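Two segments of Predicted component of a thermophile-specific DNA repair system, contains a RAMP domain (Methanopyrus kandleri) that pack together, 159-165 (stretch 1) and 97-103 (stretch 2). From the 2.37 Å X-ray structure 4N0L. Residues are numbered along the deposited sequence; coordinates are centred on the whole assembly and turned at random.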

ATOM      1  N   GLU A 159      -4.978 -10.432  30.169  1.00 43.86           N
ATOM      2  CA  GLU A 159      -6.344 -10.249  29.697  1.00 45.46           C
ATOM      3  C   GLU A 159      -6.342  -9.639  28.298  1.00 48.10           C
ATOM      4  O   GLU A 159      -7.047 -10.106  27.403  1.00 47.92           O
ATOM      5  CB  GLU A 159      -7.137  -9.366  30.662  1.00 42.73           C
ATOM      6  N   LEU A 160      -5.546  -8.587  28.124  1.00 46.99           N
ATOM      7  CA  LEU A 160      -5.379  -7.948  26.823  1.00 43.44           C
ATOM      8  C   LEU A 160      -4.820  -8.917  25.787  1.00 40.41           C
ATOM      9  O   LEU A 160      -5.138  -8.823  24.603  1.00 41.02           O
ATOM     10  CB  LEU A 160      -4.462  -6.728  26.940  1.00 45.22           C
ATOM     11  CG  LEU A 160      -5.088  -5.331  27.007  1.00 46.70           C
ATOM     12  CD1 LEU A 160      -6.605  -5.387  26.885  1.00 48.85           C
ATOM     13  CD2 LEU A 160      -4.669  -4.606  28.279  1.00 42.17           C
ATOM     14  N   SER A 161      -4.009  -9.864  26.246  1.00 41.43           N
ATOM     15  CA  SER A 161      -3.312 -10.785  25.355  1.00 42.25           C
ATOM     16  C   SER A 161      -4.271 -11.732  24.633  1.00 45.69           C
ATOM     17  O   SER A 161      -3.923 -12.321  23.612  1.00 46.30           O
ATOM     18  CB  SER A 161      -2.277 -11.590  26.144  1.00 45.32           C
ATOM     19  OG  SER A 161      -1.640 -12.553  25.325  1.00 54.94           O
ATOM     20  N   GLY A 162      -5.484 -11.860  25.160  1.00 43.80           N
ATOM     21  CA  GLY A 162      -6.502 -12.683  24.533  1.00 43.90           C
ATOM     22  C   GLY A 162      -7.395 -11.844  23.642  1.00 47.43           C
ATOM     23  O   GLY A 162      -8.263 -12.365  22.942  1.00 49.76           O
ATOM     24  N   VAL A 163      -7.181 -10.532  23.673  1.00 45.46           N
ATOM     25  CA  VAL A 163      -7.998  -9.606  22.900  1.00 44.76           C
ATOM     26  C   VAL A 163      -7.244  -8.974  21.726  1.00 45.94           C
ATOM     27  O   VAL A 163      -7.746  -8.948  20.603  1.00 46.87           O
ATOM     28  CB  VAL A 163      -8.549  -8.479  23.798  1.00 44.98           C
ATOM     29  CG1 VAL A 163      -9.461  -7.560  23.003  1.00 43.50           C
ATOM     30  CG2 VAL A 163      -9.285  -9.070  24.989  1.00 48.17           C
ATOM     31  N   VAL A 164      -6.040  -8.476  21.988  1.00 41.79           N
ATOM     32  CA  VAL A 164      -5.348  -7.623  21.024  1.00 37.73           C
ATOM     33  C   VAL A 164      -4.229  -8.320  20.243  1.00 38.46           C
ATOM     34  O   VAL A 164      -3.402  -7.656  19.614  1.00 36.00           O
ATOM     35  CB  VAL A 164      -4.753  -6.378  21.719  1.00 36.01           C
ATOM     36  CG1 VAL A 164      -5.847  -5.596  22.431  1.00 35.61           C
ATOM     37  CG2 VAL A 164      -3.652  -6.775  22.694  1.00 30.18           C
ATOM     38  N   ASP A 165      -4.202  -9.648  20.268  1.00 36.65           N
ATOM     39  CA  ASP A 165      -3.158 -10.387  19.561  1.00 36.34           C
ATOM     40  C   ASP A 165      -3.758 -11.292  18.486  1.00 38.64           C
ATOM     41  O   ASP A 165      -3.609 -12.512  18.530  1.00 41.19           O
ATOM     42  CB  ASP A 165      -2.319 -11.208  20.547  1.00 34.73           C
ATOM     43  CG  ASP A 165      -1.101 -11.848  19.893  1.00 43.15           C
ATOM     44  OD1 ASP A 165      -0.653 -11.344  18.841  1.00 45.57           O
ATOM     45  OD2 ASP A 165      -0.595 -12.858  20.428  1.00 47.28           O
TER
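Stretch 2 97-103: EEAKEYL

Stretch 2 enters as helix: Glu-97, Glu-98 and Ala-99 continue a helix that begins earlier in the chain, with phi/psi of -62/-43, -67/-28 and -97/-14. By Leu-103 the backbone has opened to -103/127, an extended conformation. Two backbone hydrogen bonds follow, Tyr-102 N to Ala-99 O at 3.0 Å and Leu-103 N to Lys-100 O at 3.1 Å; Lys-100 N to Glu-97 O, at 3.5 Å, is weak. Stretch 1 likewise begins in helix, at Glu-159 and Leu-160, and is loop by Val-163 and Val-164, with Leu-160 O accepting from both Val-163 N and Val-164 N at 2.8 Å.

The nearest CA atoms across the contact are those of Leu-160 and Ala-99, 6.4 Å apart. The pairing gives the order of contacts: Glu-98, early in stretch 2, meets Val-163, late in stretch 1, whereas Tyr-102 meets Glu-159 and Leu-160. The contacts thus pair in reverse order, late residues of one stretch with early residues of the other, although the two chains are far from antiparallel.

Apolar packing centres on Ala-99, whose CA-to-CB bond points toward stretch 1. Its CB receives three side chains: Leu-160 CD1 lies 3.8 Å from Ala-99 CB, Val-163 CG1 3.9 Å from Ala-99 CB, and Val-164 CG1 4.0 Å from Ala-99 CB. A single methyl thus occupies a hollow lined by three branched residues. Leu-160 CD1 also lies 3.6 Å from Tyr-102 CD2, so one methyl touches both Ala-99 and the tyrosine. The CA-to-CB bond of Leu-160 points sideways, but the end of its side chain comes nearer, with chi1 at -100°, between the usual wells. At the other end, Val-163 CG1 approaches Glu-98 CG at 3.8 Å, a contact with the aliphatic part of the glutamate.

The aromatic contact is a CH-pi interaction. Glu-159 CB stands 3.9 Å from the centroid of the Tyr-102 ring and 19° off its normal, which places it over one face; the closest atom pair is Glu-159 CB to Tyr-102 CZ, at 3.7 Å. Tyr-102 adopts chi1 m, at -52°.

Polar evidence is limited. No hydrogen bond crosses between the modelled atoms, but Glu-159 lacks coordinates beyond CB, so its carboxylate cannot be assessed. The CA-to-CB bonds of Glu-97 and Lys-100 point away, and neither residue loses surface to stretch 1. In all, 334 Å² is buried, both sides summed.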

ATOM      1  N   GLU A  97     -13.359  -2.224  21.520  1.00 48.59           N
ATOM      2  CA  GLU A  97     -14.493  -2.189  22.441  1.00 57.55           C
ATOM      3  C   GLU A  97     -14.246  -3.218  23.537  1.00 55.93           C
ATOM      4  O   GLU A  97     -14.465  -2.962  24.722  1.00 53.56           O
ATOM      5  CB  GLU A  97     -15.813  -2.487  21.723  1.00 62.64           C
ATOM      6  CG  GLU A  97     -16.111  -1.626  20.495  1.00 67.86           C
ATOM      7  CD  GLU A  97     -16.618  -0.237  20.835  1.00 75.91           C
ATOM      8  OE1 GLU A  97     -17.608   0.199  20.208  1.00 78.84           O
ATOM      9  OE2 GLU A  97     -16.025   0.424  21.712  1.00 78.57           O
ATOM     10  N   GLU A  98     -13.775  -4.383  23.109  1.00 55.19           N
ATOM     11  CA  GLU A  98     -13.483  -5.508  23.985  1.00 56.45           C
ATOM     12  C   GLU A  98     -12.311  -5.220  24.925  1.00 61.58           C
ATOM     13  O   GLU A  98     -12.234  -5.772  26.020  1.00 67.77           O
ATOM     14  CB  GLU A  98     -13.190  -6.742  23.128  1.00 57.89           C
ATOM     15  CG  GLU A  98     -13.148  -8.065  23.860  1.00 64.23           C
ATOM     16  CD  GLU A  98     -12.964  -9.226  22.902  1.00 72.55           C
ATOM     17  OE1 GLU A  98     -12.825  -8.969  21.687  1.00 72.71           O
ATOM     18  OE2 GLU A  98     -12.961 -10.389  23.357  1.00 78.34           O
ATOM     19  N   ALA A  99     -11.400  -4.355  24.486  1.00 59.82           N
ATOM     20  CA  ALA A  99     -10.193  -4.046  25.250  1.00 56.81           C
ATOM     21  C   ALA A  99     -10.313  -2.774  26.090  1.00 54.57           C
ATOM     22  O   ALA A  99      -9.485  -2.529  26.967  1.00 51.75           O
ATOM     23  CB  ALA A  99      -8.995  -3.933  24.311  1.00 56.74           C
ATOM     24  N   LYS A 100     -11.333  -1.966  25.811  1.00 57.15           N
ATOM     25  CA  LYS A 100     -11.493  -0.657  26.452  1.00 59.14           C
ATOM     26  C   LYS A 100     -11.466  -0.687  27.979  1.00 59.50           C
ATOM     27  O   LYS A 100     -10.897   0.208  28.609  1.00 59.27           O
ATOM     28  CB  LYS A 100     -12.795  -0.002  25.980  1.00 59.59           C
ATOM     29  CG  LYS A 100     -13.089   1.342  26.635  1.00 65.45           C
ATOM     30  CD  LYS A 100     -11.980   2.351  26.380  1.00 73.06           C
ATOM     31  CE  LYS A 100     -12.276   3.674  27.070  1.00 78.09           C
ATOM     32  NZ  LYS A 100     -11.108   4.598  27.040  1.00 78.53           N
ATOM     33  N   GLU A 101     -12.070  -1.715  28.566  1.00 60.27           N
ATOM     34  CA  GLU A 101     -12.113  -1.856  30.020  1.00 63.12           C
ATOM     35  C   GLU A 101     -10.726  -1.906  30.660  1.00 60.13           C
ATOM     36  O   GLU A 101     -10.556  -1.501  31.810  1.00 59.10           O
ATOM     37  CB  GLU A 101     -12.909  -3.103  30.411  1.00 67.83           C
ATOM     38  CG  GLU A 101     -12.497  -4.364  29.681  1.00 72.60           C
ATOM     39  CD  GLU A 101     -13.130  -5.609  30.273  1.00 76.59           C
ATOM     40  OE1 GLU A 101     -13.587  -6.474  29.496  1.00 77.89           O
ATOM     41  OE2 GLU A 101     -13.168  -5.722  31.515  1.00 77.16           O
ATOM     42  N   TYR A 102      -9.738  -2.397  29.919  1.00 57.57           N
ATOM     43  CA  TYR A 102      -8.398  -2.562  30.474  1.00 55.26           C
ATOM     44  C   TYR A 102      -7.460  -1.431  30.064  1.00 54.59           C
ATOM     45  O   TYR A 102      -6.256  -1.496  30.316  1.00 53.70           O
ATOM     46  CB  TYR A 102      -7.789  -3.895  30.035  1.00 52.74           C
ATOM     47  CG  TYR A 102      -8.659  -5.103  30.285  1.00 58.86           C
ATOM     48  CD1 TYR A 102      -8.830  -5.608  31.568  1.00 61.47           C
ATOM     49  CD2 TYR A 102      -9.288  -5.755  29.234  1.00 59.63           C
ATOM     50  CE1 TYR A 102      -9.620  -6.719  31.799  1.00 59.66           C
ATOM     51  CE2 TYR A 102     -10.078  -6.868  29.453  1.00 62.71           C
ATOM     52  CZ  TYR A 102     -10.241  -7.346  30.737  1.00 63.05           C
ATOM     53  OH  TYR A 102     -11.027  -8.452  30.962  1.00 64.87           O
ATOM     54  N   LEU A 103      -8.009  -0.391  29.445  1.00 51.31           N
ATOM     55  CA  LEU A 103      -7.184   0.715  28.975  1.00 51.15           C
ATOM     56  C   LEU A 103      -7.287   1.934  29.883  1.00 50.44           C
ATOM     57  O   LEU A 103      -8.381   2.415  30.175  1.00 49.63           O
ATOM     58  CB  LEU A 103      -7.571   1.099  27.544  1.00 52.49           C
ATOM     59  CG  LEU A 103      -7.348   0.027  26.474  1.00 52.39           C
ATOM     60  CD1 LEU A 103      -7.992   0.432  25.157  1.00 53.18           C
ATOM     61  CD2 LEU A 103      -5.862  -0.248  26.288  1.00 49.80           C
TER